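Local coordinates for protein response regulator ChrA (Corynebacterium diphtheriae, PDB 4YN8) that serves as the response regulator of a haem-sensing two-component system and probably binds DNA through a LuxR-type helix-turn-helix domain, at residues P58-D61 with G62-T66; V51-D54 with I55-G59; P15-R18 with A19-S23; G99-L102 with K103-E107. The protein carries 1 engineered substitution. All coordinates share one frame; numbering follows the deposited sequence.

Contact 1 (P58-D61 with G62-T66); sequences PGTD and GITLT
Asp61 O accepts the N-H of Leu65 at 2.9 Å, the first i to i+4 bond of the helix that starts at Gly62, while residues 58-61 remain irregular and approach that start as a loop. The Asp61 side chain acts as N-cap. With CG standing between its own N and carbonyl carbon (chi1 70°), the carboxylate reaches forward to the first turn, and Thr64 N donates to Asp61 OD1 at 2.9 Å, almost straight (171°) and nearly in line with the C-O bond. Main chain and side chain of one residue thus serve two successive N-H groups of the opening turn. A water ties the loop to the same turn: it takes the N-H of Asp61 at 2.8 Å, gives a hydrogen to Gly59 O, and is 3.0 Å from Thr64 OG1. On the apolar side, Thr60 CG2 meets Thr64 CG2 at 3.9 Å, the two side chains crossing at about a right angle, and Thr60 OG1 is hydrogen-bonded to Ser41 OG. One residue on, Gly62 O accepts two bonds from Thr66, from its N and from OG1 at 2.7 Å. From this helix start Ile63 packs on Ala91 and Ala92 of helix 89-94, Leu65 on Val51 and Thr53 of strand 50-53, and Thr66 on Val77 and Ile79 of strand 77-81.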
ATOM      1  N   PRO A  58     -14.506  -3.056   3.306  1.00 20.35           N
ATOM      2  CA  PRO A  58     -14.671  -4.399   3.843  1.00 19.63           C
ATOM      3  C   PRO A  58     -15.216  -5.327   2.761  1.00 20.25           C
ATOM      4  O   PRO A  58     -15.863  -4.896   1.797  1.00 22.83           O
ATOM      5  CB  PRO A  58     -15.714  -4.160   4.958  1.00 21.25           C
ATOM      6  CG  PRO A  58     -16.685  -3.236   4.305  1.00 23.62           C
ATOM      7  CD  PRO A  58     -15.752  -2.268   3.509  1.00 23.17           C
ATOM      8  N   GLY A  59     -14.967  -6.610   2.888  1.00 18.36           N
ATOM      9  CA  GLY A  59     -15.459  -7.561   1.930  1.00 19.58           C
ATOM     10  C   GLY A  59     -14.518  -7.616   0.762  1.00 20.06           C
ATOM     11  O   GLY A  59     -13.532  -8.327   0.810  1.00 28.62           O
ATOM     12  N   THR A  60     -14.822  -6.924  -0.318  1.00 15.72           N
ATOM     13  CA  THR A  60     -13.924  -6.883  -1.464  1.00 13.16           C
ATOM     14  C   THR A  60     -13.395  -5.483  -1.562  1.00 12.68           C
ATOM     15  O   THR A  60     -14.164  -4.537  -1.769  1.00 11.35           O
ATOM     16  CB  THR A  60     -14.669  -7.237  -2.782  1.00 14.60           C
ATOM     17  OG1 THR A  60     -15.246  -8.552  -2.643  1.00 16.10           O
ATOM     18  CG2 THR A  60     -13.778  -7.205  -3.985  1.00 14.40           C
ATOM     19  N   ASP A  61     -12.093  -5.339  -1.349  1.00 11.93           N
ATOM     20  CA  ASP A  61     -11.472  -4.033  -1.383  1.00 12.23           C
ATOM     21  C   ASP A  61     -11.114  -3.641  -2.833  1.00 10.36           C
ATOM     22  O   ASP A  61     -11.345  -4.382  -3.771  1.00 10.05           O
ATOM     23  CB  ASP A  61     -10.273  -3.940  -0.409  1.00 13.03           C
ATOM     24  CG  ASP A  61      -9.070  -4.763  -0.826  1.00 16.12           C
ATOM     25  OD1 ASP A  61      -8.903  -5.139  -1.997  1.00 15.24           O
ATOM     26  OD2 ASP A  61      -8.181  -4.997   0.064  1.00 20.17           O
ATOM     27  N   GLY A  62     -10.625  -2.423  -3.005  1.00  9.36           N
ATOM     28  CA  GLY A  62     -10.385  -1.875  -4.339  1.00  9.42           C
ATOM     29  C   GLY A  62      -9.217  -2.589  -5.025  1.00  9.84           C
ATOM     30  O   GLY A  62      -9.153  -2.623  -6.274  1.00 10.63           O
ATOM     31  N   ILE A  63      -8.267  -3.125  -4.254  1.00  9.46           N
ATOM     32  CA  ILE A  63      -7.153  -3.901  -4.840  1.00 10.04           C
ATOM     33  C   ILE A  63      -7.680  -5.214  -5.480  1.00 10.65           C
ATOM     34  O   ILE A  63      -7.422  -5.526  -6.657  1.00 11.07           O
ATOM     35  CB  ILE A  63      -6.123  -4.206  -3.760  1.00 11.72           C
ATOM     36  CG1 ILE A  63      -5.556  -2.907  -3.218  1.00 12.44           C
ATOM     37  CG2 ILE A  63      -4.998  -5.106  -4.278  1.00 12.87           C
ATOM     38  CD1 ILE A  63      -4.945  -3.073  -1.842  1.00 13.14           C
ATOM     39  N   THR A  64      -8.511  -5.951  -4.716  1.00 10.25           N
ATOM     40  CA  THR A  64      -9.078  -7.186  -5.196  1.00 11.09           C
ATOM     41  C   THR A  64     -10.011  -6.895  -6.368  1.00 10.46           C
ATOM     42  O   THR A  64     -10.024  -7.643  -7.375  1.00 10.54           O
ATOM     43  CB  THR A  64      -9.852  -7.889  -4.071  1.00 12.67           C
ATOM     44  OG1 THR A  64      -8.921  -8.113  -3.018  1.00 13.71           O
ATOM     45  CG2 THR A  64     -10.465  -9.187  -4.561  1.00 13.85           C
ATOM     46  N   LEU A  65     -10.802  -5.836  -6.258  1.00  9.22           N
ATOM     47  CA  LEU A  65     -11.694  -5.450  -7.348  1.00  9.97           C
ATOM     48  C   LEU A  65     -10.953  -5.137  -8.661  1.00  9.28           C
ATOM     49  O   LEU A  65     -11.365  -5.535  -9.776  1.00  8.22           O
ATOM     50  CB  LEU A  65     -12.545  -4.222  -6.950  1.00 11.56           C
ATOM     51  CG  LEU A  65     -13.383  -3.634  -8.065  1.00 15.29           C
ATOM     52  CD1 LEU A  65     -14.428  -4.688  -8.445  1.00 15.97           C
ATOM     53  CD2 LEU A  65     -13.990  -2.296  -7.607  1.00 17.59           C
ATOM     54  N   THR A  66      -9.855  -4.381  -8.531  1.00  8.69           N
ATOM     55  CA  THR A  66      -9.005  -4.071  -9.691  1.00  9.37           C
ATOM     56  C   THR A  66      -8.533  -5.338 -10.400  1.00  9.38           C
ATOM     57  O   THR A  66      -8.630  -5.426 -11.624  1.00  9.11           O
ATOM     58  CB  THR A  66      -7.846  -3.121  -9.308  1.00  9.31           C
ATOM     59  OG1 THR A  66      -8.470  -1.912  -8.806  1.00  9.18           O
ATOM     60  CG2 THR A  66      -6.960  -2.800 -10.497  1.00 10.22           C
TER
HETATM   61  O   HOH W   1     -10.614  -7.631  -0.535  1.00 20.59           O

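Contact 2 (V51-D54 with I55-G59); sequences VVTD and IQMPG. With MG (magnesium ion), chain F; SO4 (sulfate ion), chain B.
Met57 folds back against the end of strand 50-53, its thioether crossing Thr53 at a slant and lying against Asp54 CB. This is the close-packed half: Met57 SD lies 3.8 Å from Asp54 CB, and the bend at the sulfur (chi3 -67°) brings Met57 CE to 3.5 Å from Thr53 OG1. That hydroxyl is itself fixed, donating to Asp54 O at 2.9 Å in the carbonyl plane and on a lone pair, which secures the backbone where the chain leaves the strand. Ile11 of strand 6-11 adds to the packing around Thr53 and Met57. The other half is ionic and watery. Asp54, modelled in two conformers, binds the magnesium ion through OD1 at 2.3 Å in the one described; Asp12, His14 and waters join it in the coordination sphere, and Lys103 NZ also reaches Asp54 OD1. Next to the metal a sulfate, probably from the crystallisation liquor, receives Ile55 N on O4 at 3.1 Å and Gln56 N on O3 at 3.1 Å, the latter fairly straight at 164°. A metal-bound water donates to the same O3. The exposed Gln56 side chain lies beside the anion. An aspartate at the end of the third strand that binds the metal, followed by backbone N-H groups that hold an anion, is characteristic of the receiver-domain phosphorylation site; the sulfate probably lies close to where a phosphoryl group would be held.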
ATOM      1  N   VAL A  51     -14.905   2.379 -13.788  1.00  7.03           N
ATOM      2  CA  VAL A  51     -15.089   2.195 -12.377  1.00  7.11           C
ATOM      3  C   VAL A  51     -14.128   3.097 -11.609  1.00  7.43           C
ATOM      4  O   VAL A  51     -12.892   3.050 -11.864  1.00  8.12           O
ATOM      5  CB  VAL A  51     -14.866   0.725 -11.950  1.00  7.51           C
ATOM      6  CG1 VAL A  51     -14.874   0.583 -10.449  1.00  7.72           C
ATOM      7  CG2 VAL A  51     -15.897  -0.200 -12.571  1.00  7.48           C
ATOM      8  N   VAL A  52     -14.682   3.898 -10.721  1.00  7.44           N
ATOM      9  CA  VAL A  52     -13.883   4.782  -9.876  1.00  7.53           C
ATOM     10  C   VAL A  52     -14.000   4.232  -8.465  1.00  8.55           C
ATOM     11  O   VAL A  52     -15.092   4.191  -7.897  1.00  9.29           O
ATOM     12  CB  VAL A  52     -14.372   6.235  -9.967  1.00  7.84           C
ATOM     13  CG1 VAL A  52     -13.604   7.143  -9.013  1.00  8.29           C
ATOM     14  CG2 VAL A  52     -14.279   6.739 -11.406  1.00  8.20           C
ATOM     15  N   THR A  53     -12.873   3.811  -7.879  1.00  8.69           N
ATOM     16  CA  THR A  53     -12.925   3.101  -6.596  1.00  9.36           C
ATOM     17  C   THR A  53     -11.847   3.571  -5.618  1.00  9.80           C
ATOM     18  O   THR A  53     -10.828   4.005  -6.049  1.00 10.75           O
ATOM     19  CB  THR A  53     -12.781   1.561  -6.778  1.00  9.93           C
ATOM     20  OG1 THR A  53     -13.031   0.883  -5.503  1.00 11.20           O
ATOM     21  CG2 THR A  53     -11.451   1.138  -7.264  1.00 11.08           C
ATOM     22  N   ASP A  54     -12.264   3.559  -4.345  1.00 10.39           N
ATOM     23  CA  ASP A  54     -11.497   3.553  -3.094  0.52 12.13           C
ATOM     24  C   ASP A  54     -10.611   2.321  -2.951  1.00 11.47           C
ATOM     25  O   ASP A  54     -10.867   1.298  -3.600  1.00  9.89           O
ATOM     26  CB  ASP A  54     -12.674   3.369  -2.018  0.52 12.43           C
ATOM     27  CG  ASP A  54     -12.371   3.852  -0.710  0.52 15.21           C
ATOM     28  OD1 ASP A  54     -12.244   5.107  -0.490  0.52 19.88           O
ATOM     29  OD2 ASP A  54     -12.360   2.992   0.184  0.52 15.60           O
ATOM     30  N   ILE A  55      -9.623   2.341  -2.031  1.00 10.76           N
ATOM     31  CA  ILE A  55      -8.893   1.138  -1.691  1.00 11.51           C
ATOM     32  C   ILE A  55      -9.527   0.394  -0.494  1.00 13.22           C
ATOM     33  O   ILE A  55      -9.922  -0.773  -0.620  1.00 14.65           O
ATOM     34  CB  ILE A  55      -7.404   1.432  -1.362  1.00 11.50           C
ATOM     35  CG1 ILE A  55      -6.741   2.215  -2.474  1.00 12.17           C
ATOM     36  CG2 ILE A  55      -6.699   0.156  -0.970  1.00 11.88           C
ATOM     37  CD1 ILE A  55      -5.340   2.680  -2.115  1.00 13.06           C
ATOM     38  N   GLN A  56      -9.666   1.076   0.640  1.00 14.66           N
ATOM     39  CA  GLN A  56     -10.072   0.484   1.927  0.50 15.37           C
ATOM     40  C   GLN A  56     -11.544   0.200   2.027  1.00 15.40           C
ATOM     41  O   GLN A  56     -12.275   1.091   2.317  1.00 14.66           O
ATOM     42  CB  GLN A  56      -9.781   1.508   3.039  0.50 16.28           C
ATOM     43  CG  GLN A  56      -8.354   1.948   3.090  0.50 17.01           C
ATOM     44  CD  GLN A  56      -8.063   2.742   4.344  0.50 16.88           C
ATOM     45  OE1 GLN A  56      -7.978   3.993   4.329  0.50 15.40           O
ATOM     46  NE2 GLN A  56      -7.954   2.018   5.443  0.50 17.23           N
ATOM     47  N   MET A  57     -11.985  -1.039   1.789  1.00 15.28           N
ATOM     48  CA  MET A  57     -13.413  -1.369   1.927  1.00 15.41           C
ATOM     49  C   MET A  57     -13.511  -2.796   2.452  1.00 17.45           C
ATOM     50  O   MET A  57     -12.749  -3.664   2.028  1.00 15.85           O
ATOM     51  CB  MET A  57     -14.129  -1.355   0.566  1.00 15.39           C
ATOM     52  CG  MET A  57     -13.974  -0.044  -0.137  1.00 17.70           C
ATOM     53  SD  MET A  57     -14.750   0.152  -1.748  1.00 18.12           S
ATOM     54  CE  MET A  57     -13.794  -0.996  -2.691  1.00 15.04           C
ATOM     55  N   PRO A  58     -14.506  -3.056   3.306  1.00 20.35           N
ATOM     56  CA  PRO A  58     -14.671  -4.399   3.843  1.00 19.63           C
ATOM     57  C   PRO A  58     -15.216  -5.327   2.761  1.00 20.25           C
ATOM     58  O   PRO A  58     -15.863  -4.896   1.797  1.00 22.83           O
ATOM     59  CB  PRO A  58     -15.714  -4.160   4.958  1.00 21.25           C
ATOM     60  CG  PRO A  58     -16.685  -3.236   4.305  1.00 23.62           C
ATOM     61  CD  PRO A  58     -15.752  -2.268   3.509  1.00 23.17           C
ATOM     62  N   GLY A  59     -14.967  -6.610   2.888  1.00 18.36           N
ATOM     63  CA  GLY A  59     -15.459  -7.561   1.930  1.00 19.58           C
ATOM     64  C   GLY A  59     -14.518  -7.616   0.762  1.00 20.06           C
ATOM     65  O   GLY A  59     -13.532  -8.327   0.810  1.00 28.62           O
TER
HETATM   66 MG    MG F 204     -13.463   5.233   1.440  1.00 18.98          MG
HETATM   67  S   SO4 B 200      -8.425   5.004   0.640  0.89 25.27           S
HETATM   68  O1  SO4 B 200      -8.631   6.458   0.771  0.89 23.34           O
HETATM   69  O2  SO4 B 200      -7.415   4.578   1.610  0.89 34.22           O
HETATM   70  O3  SO4 B 200      -9.604   4.130   0.863  0.89 27.99           O
HETATM   71  O4  SO4 B 200      -7.923   4.672  -0.769  0.89 27.38           O
HETATM   72  O   HOH W   2     -11.644   5.066   2.246  1.00 17.47           O
HETATM   73  O   HOH W   3     -13.812   3.127   0.933  0.50  5.31           O
HETATM   74  O   HOH W   4     -13.738   7.271   1.372  1.00 18.37           O

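Contact 3 (P15-R18 with A19-S23); sequences PVVR and AGLRS. With SO4 (sulfate ion), chain C.
Pro15 O and Ala19 N open the helical bonding at 2.9 Å, the donor tilted 31° out of the carbonyl plane. Across the two halves the i to i+4 pattern goes on with Leu21 N to Val17 O and Arg22 N to Arg18 O at 2.8 Å, both close to the line of the C=O, while Gly20 N makes a weak i to i+3 bond to Val17 O. Apolar contact is slight. Val17 CG1 and Leu21 CD1, one turn apart on the same flank, stand 4.2 Å from each other. The ionic group is carried by Arg18, whose chain runs extended to CD and then bends at chi3 (69°), swinging the guanidinium back toward the helix start. There it lays one face, off-centre, over Pro15 CA and offers its edge to a sulfate, probably from the crystallisation liquor. Arg18 NH1 donates to sulfate O2 at 2.9 Å, and Arg18 NH2 to O4 at 2.9 Å, both practically straight. Arg18 NE forms a salt bridge with Glu36 and NH1 also bonds to Asp12 O, which together fix the rotation of the plane. Helix 15-26 is the crossover of a beta-alpha-beta unit: Arg18 leans on Leu10 of strand 6-11 and reaches Glu36 of strand 31-37, while Val17 touches Asp12 in the loop before the helix.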
ATOM      1  N   PRO A  15     -19.956   6.729   2.862  1.00 11.85           N
ATOM      2  CA  PRO A  15     -20.964   7.490   2.045  1.00 11.75           C
ATOM      3  C   PRO A  15     -20.792   9.006   2.112  1.00 12.23           C
ATOM      4  O   PRO A  15     -21.083   9.709   1.152  1.00 13.04           O
ATOM      5  CB  PRO A  15     -22.299   7.064   2.663  1.00 12.85           C
ATOM      6  CG  PRO A  15     -21.940   6.574   4.000  1.00 13.53           C
ATOM      7  CD  PRO A  15     -20.623   5.884   3.884  1.00 12.28           C
ATOM      8  N   VAL A  16     -20.240   9.508   3.201  1.00 12.65           N
ATOM      9  CA  VAL A  16     -20.022  10.964   3.305  1.00 14.32           C
ATOM     10  C   VAL A  16     -18.937  11.426   2.319  1.00 13.96           C
ATOM     11  O   VAL A  16     -19.082  12.471   1.656  1.00 16.48           O
ATOM     12  CB  VAL A  16     -19.636  11.378   4.723  1.00 16.33           C
ATOM     13  CG1 VAL A  16     -19.221  12.819   4.751  1.00 15.83           C
ATOM     14  CG2 VAL A  16     -20.789  11.202   5.692  1.00 18.21           C
ATOM     15  N   VAL A  17     -17.888  10.620   2.166  1.00 12.47           N
ATOM     16  CA  VAL A  17     -16.862  10.918   1.152  1.00 12.84           C
ATOM     17  C   VAL A  17     -17.390  10.627  -0.262  1.00 12.08           C
ATOM     18  O   VAL A  17     -17.178  11.408  -1.193  1.00 12.43           O
ATOM     19  CB  VAL A  17     -15.617  10.088   1.442  1.00 13.05           C
ATOM     20  CG1 VAL A  17     -14.522  10.299   0.371  1.00 12.98           C
ATOM     21  CG2 VAL A  17     -15.109  10.360   2.856  1.00 14.64           C
ATOM     22  N   ARG A  18     -18.070   9.493  -0.424  1.00 11.74           N
ATOM     23  CA  ARG A  18     -18.615   9.109  -1.721  1.00 11.98           C
ATOM     24  C   ARG A  18     -19.547  10.189  -2.306  1.00 12.21           C
ATOM     25  O   ARG A  18     -19.496  10.516  -3.488  1.00 12.00           O
ATOM     26  CB  ARG A  18     -19.316   7.747  -1.633  1.00 11.33           C
ATOM     27  CG  ARG A  18     -19.509   7.113  -3.018  1.00 11.14           C
ATOM     28  CD  ARG A  18     -20.069   5.711  -2.935  1.00 11.69           C
ATOM     29  NE  ARG A  18     -21.449   5.715  -2.473  1.00 12.25           N
ATOM     30  CZ  ARG A  18     -21.933   5.142  -1.386  1.00 12.95           C
ATOM     31  NH1 ARG A  18     -21.218   4.418  -0.556  1.00 13.13           N
ATOM     32  NH2 ARG A  18     -23.235   5.293  -1.139  1.00 14.59           N
ATOM     33  N   ALA A  19     -20.369  10.792  -1.448  1.00 12.75           N
ATOM     34  CA  ALA A  19     -21.306  11.820  -1.899  1.00 12.99           C
ATOM     35  C   ALA A  19     -20.580  13.045  -2.434  1.00 12.91           C
ATOM     36  O   ALA A  19     -21.033  13.654  -3.402  1.00 12.28           O
ATOM     37  CB  ALA A  19     -22.274  12.196  -0.761  1.00 13.74           C
ATOM     38  N   GLY A  20     -19.451  13.391  -1.841  1.00 12.59           N
ATOM     39  CA  GLY A  20     -18.680  14.575  -2.305  1.00 13.62           C
ATOM     40  C   GLY A  20     -18.107  14.292  -3.686  1.00 13.10           C
ATOM     41  O   GLY A  20     -18.097  15.148  -4.586  1.00 12.96           O
ATOM     42  N   LEU A  21     -17.618  13.062  -3.852  1.00 12.46           N
ATOM     43  CA  LEU A  21     -17.002  12.653  -5.133  1.00 12.20           C
ATOM     44  C   LEU A  21     -18.055  12.561  -6.226  1.00 11.60           C
ATOM     45  O   LEU A  21     -17.827  12.961  -7.358  1.00 10.77           O
ATOM     46  CB  LEU A  21     -16.292  11.301  -4.966  1.00 12.77           C
ATOM     47  CG  LEU A  21     -14.980  11.345  -4.154  1.00 13.51           C
ATOM     48  CD1 LEU A  21     -14.498   9.955  -3.825  1.00 13.87           C
ATOM     49  CD2 LEU A  21     -13.888  12.108  -4.885  1.00 15.48           C
ATOM     50  N   ARG A  22     -19.224  12.068  -5.857  1.00 12.01           N
ATOM     51  CA  ARG A  22     -20.344  11.980  -6.793  0.50 13.31           C
ATOM     52  C   ARG A  22     -20.722  13.365  -7.283  1.00 13.58           C
ATOM     53  O   ARG A  22     -20.943  13.560  -8.476  1.00 13.09           O
ATOM     54  CB  ARG A  22     -21.584  11.328  -6.172  0.50 14.75           C
ATOM     55  CG  ARG A  22     -22.727  11.209  -7.198  0.50 16.72           C
ATOM     56  CD  ARG A  22     -24.110  11.523  -6.647  0.50 18.58           C
ATOM     57  NE  ARG A  22     -24.238  12.877  -6.115  0.50 20.80           N
ATOM     58  CZ  ARG A  22     -24.747  13.941  -6.746  0.50 21.11           C
ATOM     59  NH1 ARG A  22     -25.186  13.890  -8.009  0.50 19.84           N
ATOM     60  NH2 ARG A  22     -24.775  15.090  -6.085  0.50 22.26           N
ATOM     61  N   SER A  23     -20.818  14.310  -6.359  1.00 14.17           N
ATOM     62  CA  SER A  23     -21.225  15.663  -6.733  0.50 15.25           C
ATOM     63  C   SER A  23     -20.227  16.259  -7.717  1.00 14.48           C
ATOM     64  O   SER A  23     -20.620  16.832  -8.738  1.00 14.06           O
ATOM     65  CB  SER A  23     -21.364  16.526  -5.479  0.50 16.44           C
ATOM     66  OG  SER A  23     -22.540  16.145  -4.807  0.50 18.86           O
TER
HETATM   67  S   SO4 C 201     -23.962   3.171   1.925  1.00 37.89           S
HETATM   68  O1  SO4 C 201     -24.279   3.236   3.359  1.00 41.92           O
HETATM   69  O2  SO4 C 201     -22.458   3.163   1.772  1.00 30.68           O
HETATM   70  O3  SO4 C 201     -24.495   1.902   1.383  1.00 41.06           O
HETATM   71  O4  SO4 C 201     -24.592   4.327   1.232  1.00 37.83           O

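Contact 4 (G99-L102 with K103-E107); sequences GYLL and KDAPE. With SO4 (sulfate ion), chain E; SO4 (sulfate ion), chain B.
A type I beta turn from Leu102 to Ala105 takes the chain off strand 99-102, the fifth of the receiver-domain sheet, and toward helix 107-119. It is closed by Ala105 N donating to Leu102 O at 3.1 Å; the bond is fairly straight at the hydrogen (163°), yet the donor sits well above the carbonyl plane. The same turn returns Ala105 to the strand, where its CB nestles against the branched end of Leu101, 3.8 Å from both CG and CD2. Leu101 gains this position with CG trans to the main-chain nitrogen (chi1 -163°), and it also packs on Leu110 and Ala113 of helix 107-119. At the turn's corner, Asp104 OD1 lies 3.7 Å from Leu102 CB, a van der Waals contact only. Lys103 goes the other way: beyond CG its chain is fully extended, carrying NZ across to the metal site. There Lys103 NZ donates to O1 of one sulfate at 2.9 Å and bonds to Asp54 OD1, with a weak, long ion pair to Asp12, so that one ammonium group joins anion and carboxylates. A second sulfate marks the start of the next helix, after the N-cap Pro106: Glu107 N donates to its O1 at 2.9 Å, and Ser108 N binds it too. Both sulfates probably come from the crystallisation liquor. A lysine just past the fifth strand, stretched back to the acidic pocket, is a hallmark of CheY-like receiver domains.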
ATOM      1  N   GLY A  99      -5.786   3.968 -13.951  1.00  9.42           N
ATOM      2  CA  GLY A  99      -5.423   5.266 -13.374  1.00  8.89           C
ATOM      3  C   GLY A  99      -5.387   5.299 -11.874  1.00  8.12           C
ATOM      4  O   GLY A  99      -6.012   4.463 -11.203  1.00  7.31           O
ATOM      5  N   TYR A 100      -4.665   6.290 -11.356  1.00  8.22           N
ATOM      6  CA  TYR A 100      -4.527   6.531  -9.925  1.00  8.33           C
ATOM      7  C   TYR A 100      -4.578   8.057  -9.761  1.00  9.39           C
ATOM      8  O   TYR A 100      -3.945   8.789 -10.539  1.00 11.49           O
ATOM      9  CB  TYR A 100      -3.155   6.064  -9.389  1.00  8.52           C
ATOM     10  CG  TYR A 100      -2.958   4.580  -9.462  1.00  8.15           C
ATOM     11  CD1 TYR A 100      -2.528   3.959 -10.625  1.00  8.56           C
ATOM     12  CD2 TYR A 100      -3.288   3.819  -8.404  1.00  8.14           C
ATOM     13  CE1 TYR A 100      -2.466   2.595 -10.714  1.00  8.82           C
ATOM     14  CE2 TYR A 100      -3.143   2.431  -8.432  1.00  8.05           C
ATOM     15  CZ  TYR A 100      -2.768   1.842  -9.602  1.00  8.50           C
ATOM     16  OH  TYR A 100      -2.692   0.483  -9.636  1.00  9.67           O
ATOM     17  N   LEU A 101      -5.272   8.495  -8.731  1.00  9.06           N
ATOM     18  CA  LEU A 101      -5.384   9.930  -8.412  1.00  9.74           C
ATOM     19  C   LEU A 101      -5.675  10.093  -6.955  1.00  9.76           C
ATOM     20  O   LEU A 101      -6.242   9.198  -6.322  1.00  9.40           O
ATOM     21  CB  LEU A 101      -6.507  10.566  -9.240  1.00 11.38           C
ATOM     22  CG  LEU A 101      -6.468  12.093  -9.327  1.00 13.32           C
ATOM     23  CD1 LEU A 101      -5.341  12.584 -10.199  1.00 15.01           C
ATOM     24  CD2 LEU A 101      -7.829  12.615  -9.850  1.00 14.63           C
ATOM     25  N   LEU A 102      -5.277  11.223  -6.367  1.00  9.47           N
ATOM     26  CA  LEU A 102      -5.714  11.513  -5.027  1.00 10.45           C
ATOM     27  C   LEU A 102      -7.100  12.115  -4.980  1.00 10.97           C
ATOM     28  O   LEU A 102      -7.487  12.854  -5.857  1.00 12.00           O
ATOM     29  CB  LEU A 102      -4.744  12.442  -4.293  1.00 11.63           C
ATOM     30  CG  LEU A 102      -3.322  11.929  -4.122  1.00 13.48           C
ATOM     31  CD1 LEU A 102      -2.490  12.966  -3.364  1.00 15.09           C
ATOM     32  CD2 LEU A 102      -3.307  10.617  -3.410  1.00 13.50           C
ATOM     33  N   LYS A 103      -7.830  11.830  -3.918  1.00 12.29           N
ATOM     34  CA  LYS A 103      -9.241  12.291  -3.805  1.00 14.75           C
ATOM     35  C   LYS A 103      -9.418  13.782  -3.701  1.00 17.72           C
ATOM     36  O   LYS A 103     -10.468  14.281  -4.096  1.00 17.72           O
ATOM     37  CB  LYS A 103      -9.942  11.671  -2.614  1.00 14.49           C
ATOM     38  CG  LYS A 103     -10.137  10.186  -2.719  1.00 13.87           C
ATOM     39  CD  LYS A 103     -10.818   9.570  -1.498  1.00 15.21           C
ATOM     40  CE  LYS A 103     -10.924   8.074  -1.676  1.00 15.11           C
ATOM     41  NZ  LYS A 103     -11.093   7.466  -0.375  1.00 16.40           N
ATOM     42  N   ASP A 104      -8.394  14.475  -3.234  1.00 18.83           N
ATOM     43  CA  ASP A 104      -8.427  15.944  -3.187  1.00 22.94           C
ATOM     44  C   ASP A 104      -7.615  16.643  -4.281  1.00 20.57           C
ATOM     45  O   ASP A 104      -7.269  17.810  -4.171  1.00 21.92           O
ATOM     46  CB  ASP A 104      -8.002  16.388  -1.801  1.00 25.91           C
ATOM     47  CG  ASP A 104      -6.556  16.012  -1.471  1.00 29.20           C
ATOM     48  OD1 ASP A 104      -5.824  15.393  -2.302  1.00 29.30           O
ATOM     49  OD2 ASP A 104      -6.135  16.376  -0.335  1.00 33.26           O
ATOM     50  N   ALA A 105      -7.358  15.962  -5.387  1.00 16.20           N
ATOM     51  CA  ALA A 105      -6.830  16.571  -6.564  1.00 14.87           C
ATOM     52  C   ALA A 105      -7.779  17.679  -7.053  1.00 14.03           C
ATOM     53  O   ALA A 105      -8.947  17.692  -6.731  1.00 13.40           O
ATOM     54  CB  ALA A 105      -6.640  15.562  -7.686  1.00 15.68           C
ATOM     55  N   PRO A 106      -7.267  18.588  -7.837  1.00 15.55           N
ATOM     56  CA  PRO A 106      -8.145  19.574  -8.504  1.00 15.14           C
ATOM     57  C   PRO A 106      -9.298  18.884  -9.253  1.00 14.92           C
ATOM     58  O   PRO A 106      -9.091  17.813  -9.876  1.00 14.46           O
ATOM     59  CB  PRO A 106      -7.195  20.248  -9.488  1.00 16.37           C
ATOM     60  CG  PRO A 106      -5.834  20.087  -8.875  1.00 17.29           C
ATOM     61  CD  PRO A 106      -5.868  18.715  -8.294  1.00 16.92           C
ATOM     62  N   GLU A 107     -10.482  19.465  -9.226  1.00 13.65           N
ATOM     63  CA  GLU A 107     -11.630  18.813  -9.925  1.00 14.51           C
ATOM     64  C   GLU A 107     -11.348  18.543 -11.383  1.00 12.87           C
ATOM     65  O   GLU A 107     -11.744  17.500 -11.919  1.00 12.65           O
ATOM     66  CB  GLU A 107     -12.918  19.614  -9.756  1.00 14.41           C
ATOM     67  CG  GLU A 107     -13.266  19.751  -8.264  1.00 15.61           C
ATOM     68  CD  GLU A 107     -14.609  20.373  -7.989  1.00 17.34           C
ATOM     69  OE1 GLU A 107     -15.312  20.671  -8.949  1.00 19.67           O
ATOM     70  OE2 GLU A 107     -14.940  20.585  -6.798  1.00 20.83           O
TER
HETATM   71  S   SO4 E 203     -10.343  23.030  -9.813  1.00 25.56           S
HETATM   72  O1  SO4 E 203     -10.439  22.236  -8.502  1.00 21.27           O
HETATM   73  O2  SO4 E 203     -11.311  24.177  -9.675  1.00 25.42           O
HETATM   74  O3  SO4 E 203     -10.694  22.300 -11.081  1.00 17.76           O
HETATM   75  O4  SO4 E 203      -9.007  23.587 -10.195  1.00 24.61           O
HETATM   76  S   SO4 B 200      -8.425   5.004   0.640  0.89 25.27           S
HETATM   77  O1  SO4 B 200      -8.631   6.458   0.771  0.89 23.34           O
HETATM   78  O2  SO4 B 200      -7.415   4.578   1.610  0.89 34.22           O
HETATM   79  O3  SO4 B 200      -9.604   4.130   0.863  0.89 27.99           O
HETATM   80  O4  SO4 B 200      -7.923   4.672  -0.769  0.89 27.38           O

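All four contacts belong to the receiver domain. Contact 2 is the most buried, contacts 1 and 4 are partly buried, and contact 3 lies mainly at the surface. Contacts 1 and 2 overlap at Pro58 and Gly59, in the loop from strand 50-53 to helix 62-72, and Gly62 N probably bonds to Ile55 O. Contacts 2 and 4 rise from strands of the same parallel sheet and meet over one sulfate and the Asp54-Lys103 salt bridge. Contact 3 packs on contact 4, Val17 on the aliphatic chain of Lys103 and Leu21 near its carbonyl oxygen. Chemistry follows place: helix capping in 58-66, metal and anion binding in 51-59, helix hydrogen bonds and an arginine holding a sulfate in 15-23, and a turn whose lysine reaches the metal site in 99-107.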